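Local coordinates for glucan-binding protein C, GbpC (Streptococcus mutans UA159, PDB 5UQZ) that probably binds glucan at the streptococcal cell surface and is thought to mediate both sucrose-dependent and sucrose-independent adherence, at residues A10-F14 / K350-K354; A54-V58 / V247-G251; K73-V79 / Q131-T135. All coordinates share one frame; numbering follows the deposited sequence. Where two conformers were deposited one is given.

How the contacts relate
From the N terminus, the long helix 3-51 makes contact 1 early, at 10-14, but its partner 350-354 is the very end of the chain, so this contact closes a loop that holds nearly the whole of this chain. Just past the helix, 54-58 meets 247-251 in contact 2, closing a smaller loop within the first. Contact 3, between 73-79 and 131-135, closes the innermost loop. The three are thus nested and none cross. They are well separated: centres of contacts 1 and 3 lie about 67 Å apart. Contact 1 joins the helical stalk to the C-terminal tail, contact 2 its base to the beta domain, and contact 3 two strands of that domain.

Contact 1: A10-F14 / K350-K354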
loop_
_atom_site.group_PDB
_atom_site.type_symbol
_atom_site.label_atom_id
_atom_site.label_comp_id
_atom_site.label_asym_id
_atom_site.label_seq_id
_atom_site.Cartn_x
_atom_site.Cartn_y
_atom_site.Cartn_z
ATOM N N ALA A 10 18.994 30.759 33.947
ATOM C CA ALA A 10 19.615 30.552 32.646
ATOM C C ALA A 10 20.776 29.577 32.762
ATOM O O ALA A 10 20.930 28.690 31.915
ATOM C CB ALA A 10 20.073 31.868 32.035
ATOM N N LYS A 11 21.568 29.690 33.828
ATOM C CA LYS A 11 22.696 28.791 34.003
ATOM C C LYS A 11 22.235 27.353 34.215
ATOM O O LYS A 11 22.778 26.414 33.614
ATOM C CB LYS A 11 23.519 29.281 35.191
ATOM C CG LYS A 11 24.664 28.372 35.564
ATOM C CD LYS A 11 25.446 29.027 36.705
ATOM C CE LYS A 11 26.447 28.097 37.316
ATOM N NZ LYS A 11 27.248 28.844 38.305
ATOM N N ALA A 12 21.231 27.160 35.073
ATOM C CA ALA A 12 20.766 25.814 35.378
ATOM C C ALA A 12 20.182 25.114 34.158
ATOM O O ALA A 12 20.312 23.899 34.034
ATOM C CB ALA A 12 19.725 25.869 36.495
ATOM N N GLU A 13 19.522 25.857 33.275
ATOM C CA GLU A 13 18.805 25.289 32.139
ATOM C C GLU A 13 19.692 25.110 30.922
ATOM O O GLU A 13 19.280 24.436 29.981
ATOM C CB GLU A 13 17.625 26.207 31.786
ATOM C CG GLU A 13 16.522 26.203 32.864
ATOM C CD GLU A 13 15.267 26.978 32.486
ATOM O OE1 GLU A 13 15.270 27.691 31.458
ATOM O OE2 GLU A 13 14.260 26.871 33.235
ATOM N N PHE A 14 20.891 25.687 30.927
ATOM C CA PHE A 14 21.717 25.669 29.726
ATOM C C PHE A 14 22.077 24.269 29.255
ATOM O O PHE A 14 21.978 24.033 28.045
ATOM C CB PHE A 14 22.936 26.583 29.905
ATOM C CG PHE A 14 23.565 27.043 28.596
ATOM C CD1 PHE A 14 22.806 27.652 27.601
ATOM C CD2 PHE A 14 24.930 26.890 28.382
ATOM C CE1 PHE A 14 23.386 28.094 26.412
ATOM C CE2 PHE A 14 25.531 27.323 27.197
ATOM C CZ PHE A 14 24.732 27.924 26.190
ATOM N N LYS A 350 20.857 28.523 17.871
ATOM C CA LYS A 350 21.725 27.951 18.903
ATOM C C LYS A 350 21.450 28.655 20.239
ATOM O O LYS A 350 21.432 29.885 20.285
ATOM C CB LYS A 350 23.214 28.049 18.446
ATOM C CG LYS A 350 24.179 26.951 19.016
ATOM C CD LYS A 350 23.983 26.882 20.548
ATOM C CE LYS A 350 24.963 26.074 21.440
ATOM N NZ LYS A 350 24.702 26.330 22.908
ATOM N N PRO A 351 21.174 27.924 21.325
ATOM C CA PRO A 351 21.058 28.584 22.626
ATOM C C PRO A 351 22.365 29.232 23.038
ATOM O O PRO A 351 23.454 28.697 22.813
ATOM C CB PRO A 351 20.691 27.437 23.579
ATOM C CG PRO A 351 21.091 26.213 22.907
ATOM C CD PRO A 351 20.888 26.480 21.454
ATOM N N GLU A 352 22.245 30.403 23.634
ATOM C CA GLU A 352 23.406 31.123 24.126
ATOM C C GLU A 352 23.089 31.709 25.489
ATOM O O GLU A 352 21.921 31.929 25.839
ATOM C CB GLU A 352 23.821 32.236 23.139
ATOM C CG GLU A 352 24.096 31.746 21.717
ATOM C CD GLU A 352 25.393 30.960 21.584
ATOM O OE1 GLU A 352 26.234 30.970 22.510
ATOM O OE2 GLU A 352 25.571 30.316 20.532
ATOM N N LEU A 353 24.155 31.946 26.268
ATOM C CA LEU A 353 24.075 32.718 27.493
ATOM C C LEU A 353 24.468 34.176 27.294
ATOM O O LEU A 353 24.078 35.029 28.102
ATOM C CB LEU A 353 24.944 32.066 28.567
ATOM C CG LEU A 353 24.461 30.712 29.077
ATOM C CD1 LEU A 353 25.495 30.140 30.042
ATOM C CD2 LEU A 353 23.064 30.755 29.739
ATOM N N LYS A 354 25.193 34.488 26.234
ATOM C CA LYS A 354 25.498 35.876 25.914
ATOM C C LYS A 354 24.271 36.645 25.428
ATOM O O LYS A 354 23.890 36.530 24.264
ATOM C CB LYS A 354 26.583 35.936 24.852
ATOM C CG LYS A 354 27.968 35.645 25.376
ATOM C CD LYS A 354 28.992 35.867 24.280
ATOM C CE LYS A 354 30.402 35.614 24.760
ATOM N NZ LYS A 354 31.370 36.005 23.701
#
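With chi1 at -158°, Phe-14 has its CG anti to the backbone N and holds its ring out from helix 3-51 toward the C-terminal tail; Leu-353 answers with chi1 at -68°, its CG beside its own backbone N and over that ring. These two torsions set up a CH-pi contact that illustrates how a tail without regular secondary structure can be held on a helix with an aromatic side chain at the centre. Leu-353 CG sits 3.6 Å from the Phe-14 ring centroid and only 6° off the ring normal. The two methyl branches then part company. CD1 runs over one side of the ring to lie 3.7 Å from Phe-14 CD2, whereas CD2 turns back to the helix and lies 3.9 Å from Ala-10 CB, one turn before the phenylalanine.

The ring's outer end is met by the preceding tail residues. Pro-351 O lies at the edge, near the ring plane, 3.6 Å from Phe-14 CE1, and Pro-351 CB is also close to that carbon. Lys-350, whose chain bends at chi2, brings NZ obliquely to within 3.6 Å of Phe-14 CZ. The ammonium is tied down on its own segment by a 2.7 Å hydrogen bond to Pro-351 O, and by a further one to Gln-18 OE1 on the helix. Pro-351 also touches Lys-17 and Tyr-21, extending the attachment along the helix.

A helix with an extended, proline-containing tail laid along it recalls the helix and polyproline stalk of the antigen I/II adhesins. No hydrogen bond links the two segments directly: this surface contact is mainly apolar and CH-pi, with an ammonium and a carbonyl oxygen beside the ring, and its polar tie to the helix runs from Lys-350 NZ to Gln-18.

Contact 2: A54-V58 / V247-G251; sequences ASGRV and VKIPG
Ser-55 meets the planar peptide group of Lys-248 at its oxygen, and the Pro-250 ring brings CD to 4.3 Å from Ser-55 CB; the flat guanidinium of Arg-57 is engaged elsewhere, its NH2 bonding to Asn-216 O and Thr-306 OG1. This is a helix-to-loop junction at the base of the stalk, where the helically wound segment 54-58 packs against the segment that leaves strand 245-247 of the beta-supersandwich fold. In the conformer described, Ser-55 OG, anti to its own carbonyl carbon (chi1 -62°), donates to Lys-248 O. The modelled separation of 2.4 Å is very short, and because the serine has two conformers, both this bond and a weak one from a water to OG are doubtful. The same water accepts a sounder bond from Lys-248 N, at 2.9 Å.

Beyond this polar patch the contact is aliphatic and largely buried. Tyr-45 of helix 3-51 touches both Val-58 and Pro-250, so the end of the long helix adds to the same junction, and Ala-304 of strand 303-306 supports Val-247 and Ile-249. Val-58 turns one branch to the loop: its CG2 lies 3.9 Å from Val-247 CG1 and 4.4 Å from Ile-249 CD1.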
loop_
_atom_site.group_PDB
_atom_site.type_symbol
_atom_site.label_atom_id
_atom_site.label_comp_id
_atom_site.label_asym_id
_atom_site.label_seq_id
_atom_site.Cartn_x
_atom_site.Cartn_y
_atom_site.Cartn_z
ATOM N N ALA A 54 5.984 10.942 -20.337
ATOM C CA ALA A 54 5.158 9.760 -20.068
ATOM C C ALA A 54 4.499 9.788 -18.688
ATOM O O ALA A 54 3.297 9.508 -18.570
ATOM C CB ALA A 54 5.982 8.493 -20.238
ATOM N N SER A 55 5.266 10.129 -17.635
ATOM C CA SER A 55 4.693 10.146 -16.279
ATOM C C SER A 55 3.663 11.270 -16.074
ATOM O O SER A 55 2.845 11.226 -15.133
ATOM C CB SER A 55 5.806 10.156 -15.241
ATOM O OG SER A 55 6.584 8.960 -15.351
ATOM N N GLY A 56 3.657 12.284 -16.933
ATOM C CA GLY A 56 2.599 13.269 -16.899
ATOM C C GLY A 56 1.225 12.692 -17.180
ATOM O O GLY A 56 0.224 13.350 -16.876
ATOM N N ARG A 57 1.162 11.466 -17.716
ATOM C CA ARG A 57 -0.136 10.864 -17.960
ATOM C C ARG A 57 -0.944 10.665 -16.692
ATOM O O ARG A 57 -2.167 10.589 -16.778
ATOM C CB ARG A 57 0.064 9.512 -18.660
ATOM C CG ARG A 57 0.402 9.660 -20.121
ATOM C CD ARG A 57 0.751 8.331 -20.814
ATOM N NE ARG A 57 -0.208 7.251 -20.488
ATOM C CZ ARG A 57 -1.469 7.139 -20.911
ATOM N NH1 ARG A 57 -1.930 8.009 -21.816
ATOM N NH2 ARG A 57 -2.245 6.168 -20.476
ATOM N N VAL A 58 -0.316 10.610 -15.517
ATOM C CA VAL A 58 -1.115 10.487 -14.286
ATOM C C VAL A 58 -2.140 11.609 -14.192
ATOM O O VAL A 58 -3.295 11.393 -13.797
ATOM C CB VAL A 58 -0.217 10.479 -13.037
ATOM C CG1 VAL A 58 -1.058 10.507 -11.763
ATOM C CG2 VAL A 58 0.703 9.277 -13.064
ATOM N N VAL A 247 3.591 3.009 -15.411
ATOM C CA VAL A 247 3.794 4.439 -15.334
ATOM C C VAL A 247 4.742 4.698 -14.163
ATOM O O VAL A 247 4.372 4.513 -12.985
ATOM C CB VAL A 247 2.465 5.185 -15.172
ATOM C CG1 VAL A 247 2.744 6.670 -15.031
ATOM C CG2 VAL A 247 1.538 4.894 -16.374
ATOM N N LYS A 248 5.970 5.133 -14.479
ATOM C CA LYS A 248 6.972 5.388 -13.458
ATOM C C LYS A 248 6.613 6.657 -12.689
ATOM O O LYS A 248 6.291 7.702 -13.276
ATOM C CB LYS A 248 8.323 5.535 -14.176
ATOM C CG LYS A 248 9.477 6.032 -13.279
ATOM C CD LYS A 248 9.865 5.018 -12.224
ATOM C CE LYS A 248 10.820 5.569 -11.147
ATOM N NZ LYS A 248 11.945 6.250 -11.656
ATOM N N ILE A 249 6.755 6.619 -11.369
ATOM C CA ILE A 249 6.487 7.781 -10.516
ATOM C C ILE A 249 7.815 8.478 -10.225
ATOM O O ILE A 249 8.743 7.826 -9.740
ATOM C CB ILE A 249 5.802 7.369 -9.211
ATOM C CG1 ILE A 249 4.456 6.631 -9.475
ATOM C CG2 ILE A 249 5.626 8.595 -8.299
ATOM C CD1 ILE A 249 3.436 7.459 -10.086
ATOM N N PRO A 250 7.979 9.753 -10.578
ATOM C CA PRO A 250 9.286 10.417 -10.358
ATOM C C PRO A 250 9.700 10.372 -8.900
ATOM O O PRO A 250 8.891 10.594 -8.000
ATOM C CB PRO A 250 9.045 11.868 -10.798
ATOM C CG PRO A 250 7.724 11.902 -11.327
ATOM C CD PRO A 250 6.953 10.645 -11.144
ATOM N N GLY A 251 10.971 10.050 -8.672
ATOM C CA GLY A 251 11.520 9.967 -7.327
ATOM C C GLY A 251 11.180 8.701 -6.589
ATOM O O GLY A 251 11.632 8.550 -5.442
HETATM O O HOH W 1 6.258 6.112 -17.238
#

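Contact 3: K73-V79 / Q131-T135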
loop_
_atom_site.group_PDB
_atom_site.type_symbol
_atom_site.label_atom_id
_atom_site.label_comp_id
_atom_site.label_asym_id
_atom_site.label_seq_id
_atom_site.Cartn_x
_atom_site.Cartn_y
_atom_site.Cartn_z
ATOM N N LYS A 73 -21.513 -3.363 -1.930
ATOM C CA LYS A 73 -21.802 -4.677 -1.374
ATOM C C LYS A 73 -21.280 -5.740 -2.336
ATOM O O LYS A 73 -21.084 -5.487 -3.527
ATOM C CB LYS A 73 -23.295 -4.827 -1.099
ATOM C CG LYS A 73 -24.119 -4.845 -2.325
ATOM C CD LYS A 73 -25.570 -5.223 -1.955
ATOM C CE LYS A 73 -26.507 -5.096 -3.116
ATOM N NZ LYS A 73 -26.239 -6.163 -4.126
ATOM N N LEU A 74 -21.103 -6.944 -1.786
ATOM C CA LEU A 74 -20.379 -8.027 -2.433
ATOM C C LEU A 74 -21.251 -9.226 -2.759
ATOM O O LEU A 74 -22.077 -9.626 -1.944
ATOM C CB LEU A 74 -19.505 -8.694 -1.315
ATOM C CG LEU A 74 -18.381 -7.842 -0.794
ATOM C CD1 LEU A 74 -17.806 -8.385 0.501
ATOM C CD2 LEU A 74 -17.277 -7.615 -1.836
ATOM N N SER A 75 -20.950 -9.883 -3.879
ATOM C CA SER A 75 -21.452 -11.198 -4.238
ATOM C C SER A 75 -20.246 -12.010 -4.666
ATOM O O SER A 75 -19.473 -11.558 -5.516
ATOM C CB SER A 75 -22.440 -11.080 -5.420
ATOM O OG SER A 75 -22.961 -12.340 -5.780
ATOM N N ILE A 76 -20.061 -13.176 -4.053
ATOM C CA ILE A 76 -18.805 -13.908 -4.186
ATOM C C ILE A 76 -19.101 -15.288 -4.750
ATOM O O ILE A 76 -19.973 -15.991 -4.230
ATOM C CB ILE A 76 -18.096 -14.022 -2.817
ATOM C CG1 ILE A 76 -17.843 -12.660 -2.184
ATOM C CG2 ILE A 76 -16.809 -14.822 -2.939
ATOM C CD1 ILE A 76 -17.499 -12.743 -0.678
ATOM N N GLU A 77 -18.348 -15.678 -5.767
ATOM C CA GLU A 77 -18.428 -17.000 -6.343
ATOM C C GLU A 77 -17.062 -17.665 -6.279
ATOM O O GLU A 77 -16.031 -17.026 -6.493
ATOM C CB GLU A 77 -18.875 -16.922 -7.807
ATOM C CG GLU A 77 -19.189 -18.288 -8.415
ATOM C CD GLU A 77 -19.619 -18.248 -9.879
ATOM O OE1 GLU A 77 -19.662 -17.151 -10.498
ATOM O OE2 GLU A 77 -19.924 -19.334 -10.434
ATOM N N GLY A 78 -17.056 -18.950 -5.946
ATOM C CA GLY A 78 -15.849 -19.751 -5.997
ATOM C C GLY A 78 -15.134 -19.934 -4.670
ATOM O O GLY A 78 -14.123 -20.634 -4.640
ATOM N N VAL A 79 -15.587 -19.328 -3.583
ATOM C CA VAL A 79 -14.967 -19.501 -2.263
ATOM C C VAL A 79 -15.670 -20.640 -1.567
ATOM O O VAL A 79 -16.909 -20.650 -1.477
ATOM C CB VAL A 79 -15.079 -18.207 -1.434
ATOM C CG1 VAL A 79 -14.684 -18.474 0.020
ATOM C CG2 VAL A 79 -14.165 -17.125 -2.038
ATOM N N GLN A 131 -9.891 -20.012 -9.009
ATOM C CA GLN A 131 -10.264 -18.627 -9.264
ATOM C C GLN A 131 -11.568 -18.316 -8.543
ATOM O O GLN A 131 -12.500 -19.139 -8.527
ATOM C CB GLN A 131 -10.421 -18.411 -10.769
ATOM C CG GLN A 131 -10.809 -16.975 -11.167
ATOM C CD GLN A 131 -10.955 -16.860 -12.681
ATOM O OE1 GLN A 131 -9.951 -16.935 -13.412
ATOM N NE2 GLN A 131 -12.160 -16.719 -13.155
ATOM N N ILE A 132 -11.626 -17.140 -7.938
ATOM C CA ILE A 132 -12.850 -16.639 -7.368
ATOM C C ILE A 132 -13.264 -15.385 -8.116
ATOM O O ILE A 132 -12.447 -14.716 -8.752
ATOM C CB ILE A 132 -12.720 -16.387 -5.867
ATOM C CG1 ILE A 132 -11.916 -15.153 -5.561
ATOM C CG2 ILE A 132 -12.157 -17.635 -5.186
ATOM C CD1 ILE A 132 -11.867 -14.722 -4.104
ATOM N N SER A 133 -14.561 -15.081 -8.075
ATOM C CA SER A 133 -15.095 -13.923 -8.753
ATOM C C SER A 133 -15.938 -13.117 -7.787
ATOM O O SER A 133 -16.896 -13.645 -7.218
ATOM C CB SER A 133 -15.882 -14.427 -9.964
ATOM O OG SER A 133 -16.323 -13.389 -10.767
ATOM N N VAL A 134 -15.604 -11.849 -7.643
ATOM C CA VAL A 134 -16.307 -10.994 -6.692
ATOM C C VAL A 134 -16.981 -9.874 -7.456
ATOM O O VAL A 134 -16.325 -9.132 -8.202
ATOM C CB VAL A 134 -15.340 -10.404 -5.655
ATOM C CG1 VAL A 134 -16.093 -9.562 -4.633
ATOM C CG2 VAL A 134 -14.530 -11.513 -4.972
ATOM N N THR A 135 -18.300 -9.752 -7.299
ATOM C CA THR A 135 -19.058 -8.670 -7.937
ATOM C C THR A 135 -19.447 -7.672 -6.881
ATOM O O THR A 135 -20.052 -8.038 -5.868
ATOM C CB THR A 135 -20.300 -9.243 -8.630
ATOM O OG1 THR A 135 -19.857 -10.197 -9.647
ATOM C CG2 THR A 135 -21.090 -8.167 -9.311
HETATM O O HOH W 2 -19.395 -14.428 -10.853
HETATM O O HOH W 3 -12.900 -21.466 -6.997
#
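Ile-132, facing Gly-78 and Val-79, can be followed outward atom by atom. Its CB lies 3.4 Å from Glu-77 O. CG2 comes next, 3.6 Å from Gly-78 O and 3.8 Å from Val-79 CG2, and the other branch, with CG1 between the backbone N and the carbonyl carbon (chi1 74°), carries the tip CD1 to 3.9 Å from that same Val-79 methyl.

The backbones form an antiparallel ladder at one end of the larger sheet of the beta-supersandwich. Ser-75 with Thr-135 and Glu-77 with Ser-133 are hydrogen-bonded pairs, each joined by two N-H to O bonds; Thr-135 N to Ser-75 O, at 2.8 Å, is nearly straight (171°). Ile-76 and Val-134 form the non-hydrogen-bonded pair between them. Beyond the ladder, a water bridges Gly-78 O to Gln-131 O.

Leu-74 CD2 lies beside Val-134 CG1 (3.6 Å), the two side chains pointing the same way. Together with Ile-76 they face Thr-122 and Leu-172 of the smaller sheet, while Ser-75, Glu-77, Ser-133 and Thr-135 line the other face. There Ser-133 OG bonds to Asn-155 of the neighbouring strand and, in the conformers described, shares a water with Glu-77 OE1. The chemistry implies an apolar side directed into the sandwich and a polar side directed outward.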